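Local coordinates for protein Methylcobalamin\: coenzyme M methyltransferase (PDB 4AY7) that transfers a methyl group from a methylated corrinoid to coenzyme M in methanogenesis, with zinc as cofactor, at residues V33-L44 against A68-R79; R287-L298 against I318-A328. One frame throughout, in Å; residues are numbered along the deposited sequence.

Contact 1 (V33-L44 against A68-R79)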
loop_
_atom_site.group_PDB
_atom_site.type_symbol
_atom_site.label_atom_id
_atom_site.label_comp_id
_atom_site.label_asym_id
_atom_site.label_seq_id
_atom_site.Cartn_x
_atom_site.Cartn_y
_atom_site.Cartn_z
ATOM N N VAL A 33 10.046 11.954 2.278
ATOM C CA VAL A 33 9.357 11.409 3.445
ATOM C C VAL A 33 7.893 11.408 3.144
ATOM O O VAL A 33 7.310 12.453 2.872
ATOM C CB VAL A 33 9.681 12.121 4.749
ATOM C CG1 VAL A 33 9.460 13.643 4.642
ATOM C CG2 VAL A 33 8.966 11.467 5.918
ATOM N N CYS A 34 7.339 10.218 3.144
ATOM C CA CYS A 34 5.885 10.088 2.873
ATOM C C CYS A 34 5.390 8.752 3.319
ATOM O O CYS A 34 6.144 8.009 3.943
ATOM C CB CYS A 34 5.593 10.297 1.411
ATOM S SG CYS A 34 6.172 8.979 0.403
ATOM N N SER A 35 4.100 8.466 3.070
ATOM C CA SER A 35 3.546 7.130 3.335
ATOM C C SER A 35 2.992 6.536 2.083
ATOM O O SER A 35 2.313 7.236 1.305
ATOM C CB SER A 35 2.473 7.234 4.426
ATOM O OG SER A 35 2.101 5.920 4.806
ATOM N N VAL A 36 3.283 5.261 1.865
ATOM C CA VAL A 36 2.758 4.505 0.774
ATOM C C VAL A 36 1.653 3.611 1.335
ATOM O O VAL A 36 0.959 2.961 0.589
ATOM C CB VAL A 36 3.827 3.703 -0.024
ATOM C CG1 VAL A 36 4.885 4.646 -0.586
ATOM C CG2 VAL A 36 4.541 2.663 0.858
ATOM N N THR A 37 1.454 3.631 2.643
ATOM C CA THR A 37 0.464 2.800 3.272
ATOM C C THR A 37 -0.629 3.775 3.800
ATOM O O THR A 37 -0.465 4.980 3.716
ATOM C CB THR A 37 1.121 2.041 4.434
ATOM O OG1 THR A 37 1.784 2.993 5.280
ATOM C CG2 THR A 37 2.194 1.038 3.877
ATOM N N GLN A 38 -1.693 3.284 4.390
ATOM C CA GLN A 38 -2.854 4.155 4.629
ATOM C C GLN A 38 -2.527 5.305 5.635
ATOM O O GLN A 38 -1.788 5.106 6.623
ATOM C CB GLN A 38 -4.094 3.307 5.036
ATOM C CG GLN A 38 -4.340 3.119 6.520
ATOM C CD GLN A 38 -5.049 4.315 7.160
ATOM O OE1 GLN A 38 -5.856 4.962 6.481
ATOM N NE2 GLN A 38 -4.679 4.678 8.416
ATOM N N THR A 39 -3.048 6.487 5.340
ATOM C CA THR A 39 -2.743 7.701 6.115
ATOM C C THR A 39 -3.923 8.326 6.923
ATOM O O THR A 39 -3.823 9.427 7.465
ATOM C CB THR A 39 -2.245 8.749 5.109
ATOM O OG1 THR A 39 -3.249 8.965 4.102
ATOM C CG2 THR A 39 -0.932 8.251 4.432
ATOM N N GLY A 40 -5.055 7.655 6.970
ATOM C CA GLY A 40 -6.220 8.178 7.714
ATOM C C GLY A 40 -6.035 8.083 9.222
ATOM O O GLY A 40 -5.801 6.986 9.738
ATOM N N ILE A 41 -6.162 9.227 9.922
ATOM C CA ILE A 41 -5.970 9.270 11.396
ATOM C C ILE A 41 -7.135 10.017 11.995
ATOM O O ILE A 41 -7.635 10.976 11.394
ATOM C CB ILE A 41 -4.567 9.780 11.820
ATOM C CG1 ILE A 41 -4.369 11.252 11.470
ATOM C CG2 ILE A 41 -3.467 8.976 11.130
ATOM C CD1 ILE A 41 -3.102 11.886 12.019
ATOM N N VAL A 42 -7.606 9.510 13.120
ATOM C CA VAL A 42 -8.791 10.038 13.782
ATOM C C VAL A 42 -8.645 11.513 14.088
ATOM O O VAL A 42 -9.619 12.223 13.982
ATOM C CB VAL A 42 -9.150 9.229 15.053
ATOM C CG1 VAL A 42 -10.347 9.826 15.805
ATOM C CG2 VAL A 42 -9.403 7.765 14.693
ATOM N N GLU A 43 -7.467 11.970 14.508
ATOM C CA GLU A 43 -7.241 13.408 14.820
ATOM C C GLU A 43 -7.650 14.269 13.609
ATOM O O GLU A 43 -8.334 15.304 13.767
ATOM C CB GLU A 43 -5.814 13.708 15.252
ATOM C CG GLU A 43 -5.534 15.215 15.497
ATOM C CD GLU A 43 -4.213 15.554 16.240
ATOM O OE1 GLU A 43 -3.423 14.649 16.671
ATOM O OE2 GLU A 43 -3.987 16.791 16.415
ATOM N N LEU A 44 -7.290 13.827 12.416
ATOM C CA LEU A 44 -7.545 14.593 11.183
ATOM C C LEU A 44 -9.006 14.376 10.737
ATOM O O LEU A 44 -9.683 15.336 10.302
ATOM C CB LEU A 44 -6.534 14.260 10.079
ATOM C CG LEU A 44 -5.139 14.823 10.398
ATOM C CD1 LEU A 44 -4.180 14.540 9.266
ATOM C CD2 LEU A 44 -5.195 16.326 10.772
ATOM N N ALA A 68 -5.525 16.218 4.104
ATOM C CA ALA A 68 -5.294 16.702 5.451
ATOM C C ALA A 68 -4.014 16.113 6.007
ATOM O O ALA A 68 -3.291 16.850 6.708
ATOM C CB ALA A 68 -6.514 16.438 6.372
ATOM N N ASN A 69 -3.703 14.840 5.690
ATOM C CA ASN A 69 -2.456 14.219 6.133
ATOM C C ASN A 69 -1.341 14.422 5.094
ATOM O O ASN A 69 -0.429 13.545 4.931
ATOM C CB ASN A 69 -2.605 12.700 6.466
ATOM C CG ASN A 69 -1.473 12.195 7.382
ATOM O OD1 ASN A 69 -0.512 12.946 7.627
ATOM N ND2 ASN A 69 -1.585 10.970 7.920
ATOM N N HIS A 70 -1.487 15.524 4.352
ATOM C CA HIS A 70 -0.464 16.069 3.500
ATOM C C HIS A 70 -0.239 17.493 3.941
ATOM O O HIS A 70 0.880 17.908 4.238
ATOM C CB HIS A 70 -0.890 15.998 2.026
ATOM C CG HIS A 70 -0.059 16.842 1.133
ATOM N ND1 HIS A 70 1.280 16.674 1.030
ATOM C CD2 HIS A 70 -0.390 17.913 0.323
ATOM C CE1 HIS A 70 1.787 17.602 0.187
ATOM N NE2 HIS A 70 0.763 18.360 -0.253
ATOM N N GLU A 71 -1.310 18.249 3.970
ATOM C CA GLU A 71 -1.226 19.664 4.271
ATOM C C GLU A 71 -0.916 19.971 5.766
ATOM O O GLU A 71 -0.155 20.870 6.038
ATOM C CB GLU A 71 -2.447 20.401 3.671
ATOM C CG GLU A 71 -2.339 20.371 2.126
ATOM C CD GLU A 71 -3.439 21.113 1.346
ATOM O OE1 GLU A 71 -4.275 21.807 1.972
ATOM O OE2 GLU A 71 -3.452 21.003 0.080
ATOM N N LEU A 72 -1.422 19.173 6.700
ATOM C CA LEU A 72 -1.128 19.346 8.109
ATOM C C LEU A 72 0.102 18.553 8.613
ATOM O O LEU A 72 0.732 18.933 9.630
ATOM C CB LEU A 72 -2.378 19.031 8.949
ATOM C CG LEU A 72 -3.474 20.075 8.794
ATOM C CD1 LEU A 72 -4.791 19.586 9.359
ATOM C CD2 LEU A 72 -3.032 21.371 9.475
ATOM N N SER A 73 0.473 17.446 7.945
ATOM C CA SER A 73 1.537 16.601 8.478
ATOM C C SER A 73 2.910 16.861 7.847
ATOM O O SER A 73 3.920 16.583 8.472
ATOM C CB SER A 73 1.229 15.133 8.285
ATOM O OG SER A 73 1.164 14.856 6.872
ATOM N N GLY A 74 2.910 17.321 6.603
ATOM C CA GLY A 74 4.054 17.538 5.827
ATOM C C GLY A 74 4.560 16.283 5.099
ATOM O O GLY A 74 5.634 16.348 4.472
ATOM N N LEU A 75 3.811 15.181 5.118
ATOM C CA LEU A 75 4.151 14.003 4.282
ATOM C C LEU A 75 4.118 14.477 2.848
ATOM O O LEU A 75 3.246 15.284 2.457
ATOM C CB LEU A 75 3.248 12.839 4.504
ATOM C CG LEU A 75 3.261 12.220 5.908
ATOM C CD1 LEU A 75 2.212 11.137 5.916
ATOM C CD2 LEU A 75 4.677 11.727 6.271
ATOM N N GLU A 76 5.109 14.012 2.095
ATOM C CA GLU A 76 5.376 14.536 0.768
ATOM C C GLU A 76 4.713 13.754 -0.322
ATOM O O GLU A 76 5.217 13.693 -1.417
ATOM C CB GLU A 76 6.893 14.614 0.603
ATOM C CG GLU A 76 7.462 15.657 1.571
ATOM C CD GLU A 76 8.996 15.772 1.583
ATOM O OE1 GLU A 76 9.739 14.814 1.241
ATOM O OE2 GLU A 76 9.459 16.902 1.902
ATOM N N ALA A 77 3.501 13.253 -0.064
ATOM C CA ALA A 77 2.677 12.591 -1.092
ATOM C C ALA A 77 1.260 12.579 -0.550
ATOM O O ALA A 77 1.053 12.836 0.628
ATOM C CB ALA A 77 3.124 11.168 -1.341
ATOM N N VAL A 78 0.290 12.337 -1.403
ATOM C CA VAL A 78 -1.103 12.137 -0.924
ATOM C C VAL A 78 -1.443 10.719 -1.262
ATOM O O VAL A 78 -1.343 10.350 -2.446
ATOM C CB VAL A 78 -2.098 13.069 -1.610
ATOM C CG1 VAL A 78 -3.544 12.821 -1.079
ATOM C CG2 VAL A 78 -1.718 14.529 -1.365
ATOM N N ARG A 79 -1.897 9.939 -0.284
ATOM C CA ARG A 79 -2.154 8.503 -0.439
ATOM C C ARG A 79 -3.674 8.272 -0.156
ATOM O O ARG A 79 -4.218 8.749 0.842
ATOM C CB ARG A 79 -1.395 7.731 0.598
ATOM C CG ARG A 79 -1.099 6.271 0.288
ATOM C CD ARG A 79 -2.159 5.360 0.635
ATOM N NE ARG A 79 -1.838 3.941 0.646
ATOM C CZ ARG A 79 -2.765 3.062 0.969
ATOM N NH1 ARG A 79 -3.996 3.463 1.301
ATOM N NH2 ARG A 79 -2.508 1.772 1.012
HETATM O O HOH W 1 1.955 9.908 1.885
HETATM O O HOH W 2 -0.202 0.334 -0.006
HETATM O O HOH W 3 -4.443 6.674 2.789
HETATM O O HOH W 4 -2.404 11.164 2.387
#
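Val-33 to Leu-44 lies as a mostly irregular strip against Ala-68 to Arg-79, a buried polar and apolar contact beside the first strand of the barrel, 78-80. At one end Val-33 and Glu-76 hold each other twice. Glu-76 N gives a 2.8 Å bond to Val-33 O, and Val-33 N returns one of 3.1 Å to Glu-76 OE1, reaching it from above the carboxylate plane. The acid's other oxygen, OE2, forms a salt bridge with Arg-343. Next along, Cys-34 CB packs 3.8 Å from Ala-77 CB, while Leu-75 lays its CD2 on Cys-34 CA.

Arg-79 holds the 36-38 part. Its chain starts anti to the backbone N (chi1 -157°) and bends at chi2 (-85°), which brings the guanidinium under the 36-38 turn. NE donates to Val-36 O over 3.0 Å; the oxygen sits at the guanidinium edge, yet NE itself stands well above the Val-36 carbonyl plane. Gln-38 N lies over the centre of one guanidinium face, with Thr-37 C nearer the rim. A water joins Arg-79 NH2 to Val-36 O, and another joins Thr-39 N to Arg-79 O.

Farther along, where helix 42-48 starts, Asn-69 ND2 makes a nearly straight bond (174°) of 2.8 Å to a lone pair of Thr-39 O, both planes lined up with it. Beside it Leu-44 CD1 rests on Asn-69 CA, and Leu-44 CD2 meets Leu-72 CD1 at 3.6 Å.

Most of these bonds end on backbone carbonyls of 33-39: the backbone N of Glu-76 and the side chains of Asn-69 and Arg-79 hold an irregular chain in place. Arg-79, whose NH1 lies against Gln-38 CA, probably helps position this coenzyme M-binding residue, and its charge probably polarises the peptide groups leading into it.

Contact 2 (R287-L298 against I318-A328). With MG (magnesium ion), chain D; ZN (zinc ion), chain C.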
loop_
_atom_site.group_PDB
_atom_site.type_symbol
_atom_site.label_atom_id
_atom_site.label_comp_id
_atom_site.label_asym_id
_atom_site.label_seq_id
_atom_site.Cartn_x
_atom_site.Cartn_y
_atom_site.Cartn_z
ATOM N N ARG A 287 14.387 -0.708 -4.457
ATOM C CA ARG A 287 14.632 0.249 -3.400
ATOM C C ARG A 287 13.795 -0.062 -2.199
ATOM O O ARG A 287 12.811 -0.824 -2.281
ATOM C CB ARG A 287 14.347 1.649 -3.896
ATOM C CG ARG A 287 15.519 2.399 -4.479
ATOM C CD ARG A 287 16.163 1.647 -5.643
ATOM N NE ARG A 287 15.252 1.368 -6.730
ATOM C CZ ARG A 287 15.381 0.401 -7.631
ATOM N NH1 ARG A 287 16.452 -0.370 -7.694
ATOM N NH2 ARG A 287 14.459 0.218 -8.569
ATOM N N LEU A 288 14.147 0.511 -1.056
ATOM C CA LEU A 288 13.495 0.179 0.221
ATOM C C LEU A 288 12.746 1.375 0.818
ATOM O O LEU A 288 13.254 2.507 0.877
ATOM C CB LEU A 288 14.478 -0.416 1.217
ATOM C CG LEU A 288 13.932 -1.187 2.416
ATOM C CD1 LEU A 288 13.166 -2.429 1.990
ATOM C CD2 LEU A 288 15.037 -1.523 3.444
ATOM N N VAL A 289 11.484 1.141 1.149
ATOM C CA VAL A 289 10.594 2.161 1.655
ATOM C C VAL A 289 10.215 1.737 3.070
ATOM O O VAL A 289 9.847 0.606 3.313
ATOM C CB VAL A 289 9.326 2.286 0.823
ATOM C CG1 VAL A 289 8.415 3.358 1.433
ATOM C CG2 VAL A 289 9.655 2.527 -0.692
ATOM N N GLY A 290 10.296 2.673 3.999
ATOM C CA GLY A 290 9.961 2.357 5.407
ATOM C C GLY A 290 10.806 3.144 6.371
ATOM O O GLY A 290 11.268 4.198 6.002
ATOM N N ASN A 291 11.030 2.662 7.601
ATOM C CA ASN A 291 10.475 1.417 8.163
ATOM C C ASN A 291 9.977 1.613 9.606
ATOM O O ASN A 291 10.137 0.710 10.469
ATOM C CB ASN A 291 11.549 0.342 8.161
ATOM C CG ASN A 291 12.763 0.746 8.962
ATOM O OD1 ASN A 291 12.833 1.878 9.437
ATOM N ND2 ASN A 291 13.723 -0.148 9.089
ATOM N N VAL A 292 9.447 2.796 9.901
ATOM C CA VAL A 292 9.275 3.162 11.273
ATOM C C VAL A 292 7.997 2.446 11.767
ATOM O O VAL A 292 6.933 2.494 11.105
ATOM C CB VAL A 292 9.269 4.722 11.501
ATOM C CG1 VAL A 292 9.081 5.017 13.016
ATOM C CG2 VAL A 292 10.575 5.376 10.973
ATOM N N SER A 293 8.113 1.758 12.915
ATOM C CA SER A 293 7.056 0.838 13.345
ATOM C C SER A 293 5.757 1.596 13.559
ATOM O O SER A 293 5.675 2.467 14.407
ATOM C CB SER A 293 7.409 0.259 14.680
ATOM O OG SER A 293 6.368 -0.561 15.202
ATOM N N SER A 294 4.722 1.239 12.833
ATOM C CA SER A 294 3.409 1.884 13.089
ATOM C C SER A 294 2.818 1.606 14.504
ATOM O O SER A 294 2.416 2.523 15.173
ATOM C CB SER A 294 2.364 1.509 12.020
ATOM O OG SER A 294 2.792 2.106 10.777
ATOM N N PRO A 295 2.748 0.332 14.915
ATOM C CA PRO A 295 2.149 0.048 16.226
ATOM C C PRO A 295 3.016 0.381 17.427
ATOM O O PRO A 295 2.454 0.735 18.484
ATOM C CB PRO A 295 1.831 -1.479 16.142
ATOM C CG PRO A 295 2.906 -2.012 15.219
ATOM C CD PRO A 295 3.058 -0.920 14.164
ATOM N N PHE A 296 4.349 0.279 17.334
ATOM C CA PHE A 296 5.197 0.476 18.509
ATOM C C PHE A 296 6.044 1.743 18.541
ATOM O O PHE A 296 6.739 2.053 19.530
ATOM C CB PHE A 296 5.937 -0.798 18.869
ATOM C CG PHE A 296 5.035 -2.012 18.921
ATOM C CD1 PHE A 296 3.996 -2.076 19.857
ATOM C CD2 PHE A 296 5.150 -3.044 17.992
ATOM C CE1 PHE A 296 3.144 -3.177 19.907
ATOM C CE2 PHE A 296 4.291 -4.145 18.018
ATOM C CZ PHE A 296 3.272 -4.210 18.977
ATOM N N THR A 297 5.969 2.551 17.510
ATOM C CA THR A 297 6.698 3.779 17.574
ATOM C C THR A 297 5.851 4.952 17.161
ATOM O O THR A 297 5.699 5.950 17.903
ATOM C CB THR A 297 7.996 3.681 16.731
ATOM O OG1 THR A 297 8.785 2.555 17.180
ATOM C CG2 THR A 297 8.765 4.974 16.727
ATOM N N LEU A 298 5.261 4.839 15.995
ATOM C CA LEU A 298 4.558 5.993 15.490
ATOM C C LEU A 298 3.269 6.259 16.324
ATOM O O LEU A 298 2.925 7.418 16.580
ATOM C CB LEU A 298 4.348 5.730 14.005
ATOM C CG LEU A 298 4.246 6.826 12.962
ATOM C CD1 LEU A 298 5.299 7.896 12.933
ATOM C CD2 LEU A 298 4.204 6.048 11.630
ATOM N N ILE A 318 17.695 3.820 3.807
ATOM C CA ILE A 318 16.337 3.808 3.303
ATOM C C ILE A 318 16.191 4.775 2.148
ATOM O O ILE A 318 16.827 5.829 2.131
ATOM C CB ILE A 318 15.348 4.151 4.447
ATOM C CG1 ILE A 318 14.036 3.459 4.192
ATOM C CG2 ILE A 318 15.153 5.685 4.644
ATOM C CD1 ILE A 318 14.050 1.952 4.516
ATOM N N ASP A 319 15.428 4.385 1.134
ATOM C CA ASP A 319 15.264 5.176 -0.042
ATOM C C ASP A 319 14.158 6.188 0.033
ATOM O O ASP A 319 14.218 7.254 -0.596
ATOM C CB ASP A 319 15.135 4.257 -1.235
ATOM C CG ASP A 319 16.336 3.351 -1.375
ATOM O OD1 ASP A 319 17.404 3.911 -1.660
ATOM O OD2 ASP A 319 16.290 2.134 -1.107
ATOM N N VAL A 320 13.100 5.812 0.713
ATOM C CA VAL A 320 11.932 6.637 0.986
ATOM C C VAL A 320 11.557 6.428 2.462
ATOM O O VAL A 320 11.290 5.279 2.883
ATOM C CB VAL A 320 10.710 6.294 0.128
ATOM C CG1 VAL A 320 9.471 7.047 0.657
ATOM C CG2 VAL A 320 10.969 6.596 -1.390
ATOM N N LEU A 321 11.651 7.488 3.243
ATOM C CA LEU A 321 11.381 7.367 4.701
ATOM C C LEU A 321 9.873 7.341 4.881
ATOM O O LEU A 321 9.142 8.230 4.364
ATOM C CB LEU A 321 11.962 8.507 5.467
ATOM C CG LEU A 321 11.726 8.615 6.976
ATOM C CD1 LEU A 321 12.300 7.367 7.615
ATOM C CD2 LEU A 321 12.219 9.902 7.651
ATOM N N ALA A 322 9.400 6.332 5.603
ATOM C CA ALA A 322 7.932 6.114 5.718
ATOM C C ALA A 322 7.596 5.217 6.897
ATOM O O ALA A 322 8.455 4.508 7.377
ATOM C CB ALA A 322 7.381 5.501 4.407
ATOM N N PRO A 323 6.279 5.176 7.309
ATOM C CA PRO A 323 5.825 4.197 8.281
ATOM C C PRO A 323 6.075 2.772 7.735
ATOM O O PRO A 323 5.958 2.531 6.532
ATOM C CB PRO A 323 4.332 4.500 8.405
ATOM C CG PRO A 323 4.222 5.950 8.004
ATOM C CD PRO A 323 5.206 6.103 6.908
ATOM N N GLY A 324 6.293 1.822 8.616
ATOM C CA GLY A 324 6.440 0.470 8.202
ATOM C C GLY A 324 5.153 -0.196 7.718
ATOM O O GLY A 324 5.202 -1.088 6.928
ATOM N N CYS A 325 4.003 0.202 8.232
ATOM C CA CYS A 325 2.730 -0.410 7.873
ATOM C C CYS A 325 1.733 0.743 7.797
ATOM O O CYS A 325 2.132 1.903 7.877
ATOM C CB CYS A 325 2.310 -1.494 8.886
ATOM S SG CYS A 325 1.001 -2.491 8.143
ATOM N N GLY A 326 0.453 0.458 7.582
ATOM C CA GLY A 326 -0.541 1.551 7.651
ATOM C C GLY A 326 -0.414 2.284 9.004
ATOM O O GLY A 326 -0.074 1.691 10.048
ATOM N N ILE A 327 -0.654 3.585 8.982
ATOM C CA ILE A 327 -0.628 4.377 10.203
ATOM C C ILE A 327 -1.793 3.940 11.064
ATOM O O ILE A 327 -2.966 3.797 10.565
ATOM C CB ILE A 327 -0.729 5.860 9.826
ATOM C CG1 ILE A 327 0.433 6.222 8.873
ATOM C CG2 ILE A 327 -0.723 6.754 11.082
ATOM C CD1 ILE A 327 0.588 7.728 8.542
ATOM N N ALA A 328 -1.550 3.663 12.331
ATOM C CA ALA A 328 -2.686 3.346 13.213
ATOM C C ALA A 328 -3.631 4.592 13.288
ATOM O O ALA A 328 -3.161 5.747 13.359
ATOM C CB ALA A 328 -2.218 2.956 14.619
HETATM MG MG MG D . 19.443 4.605 -2.058
HETATM ZN ZN ZN C . 1.925 -4.341 6.684
HETATM O O HOH W 5 6.847 0.971 4.501
HETATM O O HOH W 6 0.967 4.404 13.544
HETATM O O HOH W 7 18.976 6.567 -2.267
HETATM O O HOH W 8 20.381 4.536 -0.198
#
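The carboxylate of Asp-319 is the flat group to look at first. Arg-287 lays its aliphatic CG over one face, 3.3 Å from Asp-319 CG, while the chain bends on, so NE bonds to Leu-23 O. At the edges, OD1 binds the magnesium ion at 2.2 Å, and OD2 takes Leu-288 N at 2.7 Å on its anti lone pair, the N-H almost straight at 171°. Lys-279 adds a salt bridge to OD2, so metal, peptide and lysine together fix how the carboxylate is turned.

From there two parallel strands, 287-292 and 320-323, run side by side. Gly-290 N bonds to Val-320 O at 3.0 Å, and Gly-290 O receives Ala-322 N. Despite the cis peptide between Gly-290 and Asn-291 the strands stay paired, and Gly-324 N bonds to Val-292 O (2.7 Å). Val-289 and Val-320 point the same way, and Val-289 CG1 also meets Ala-322 CB.

Beyond the strands Ser-294 OG lies 3.0 Å from both Cys-325 O and Gly-326 O, with a weak bond from Cys-325 N, tucking the 324-326 loop against the start of helix 294-298. Cys-325 SG, swung anti to its N (chi1 -165°), reaches the zinc ion at 2.5 Å; His-246 and Cys-248 are its other protein ligands. Leu-298 CD2 covers Pro-323 CB at 3.6 Å.

These are the last two strands of the parallel barrel sheet. Strand 265-267 flanks 287-292, helix 15-24 packs on Val-289 and Val-320, helix 275-282 touches Leu-288 and Ile-318, and helix 303-315 forms the beta-alpha-beta crossover between the two strands, touching Asn-291 and Leu-298.

Overall arrangement
Coming from the N terminus, the chain closes contact 1 first: 33-44 leads through a largely helical excursion and returns at 68-79, where the first barrel strand begins. After the middle strands, contact 2 closes a second helical excursion between 287-298 and 318-328. The two loops follow in series, neither nesting nor crossing. They meet all the same, because strands 78-80 and 320-323 end the sheet and 33-44 fits between them: Cys-34 pairs with Leu-321, Thr-37 probably bonds to Cys-325 O, and Gln-38 probably to Ile-327 O. Thus the coenzyme M-binding part of contact 1 sits directly beside the zinc-bearing turn of contact 2.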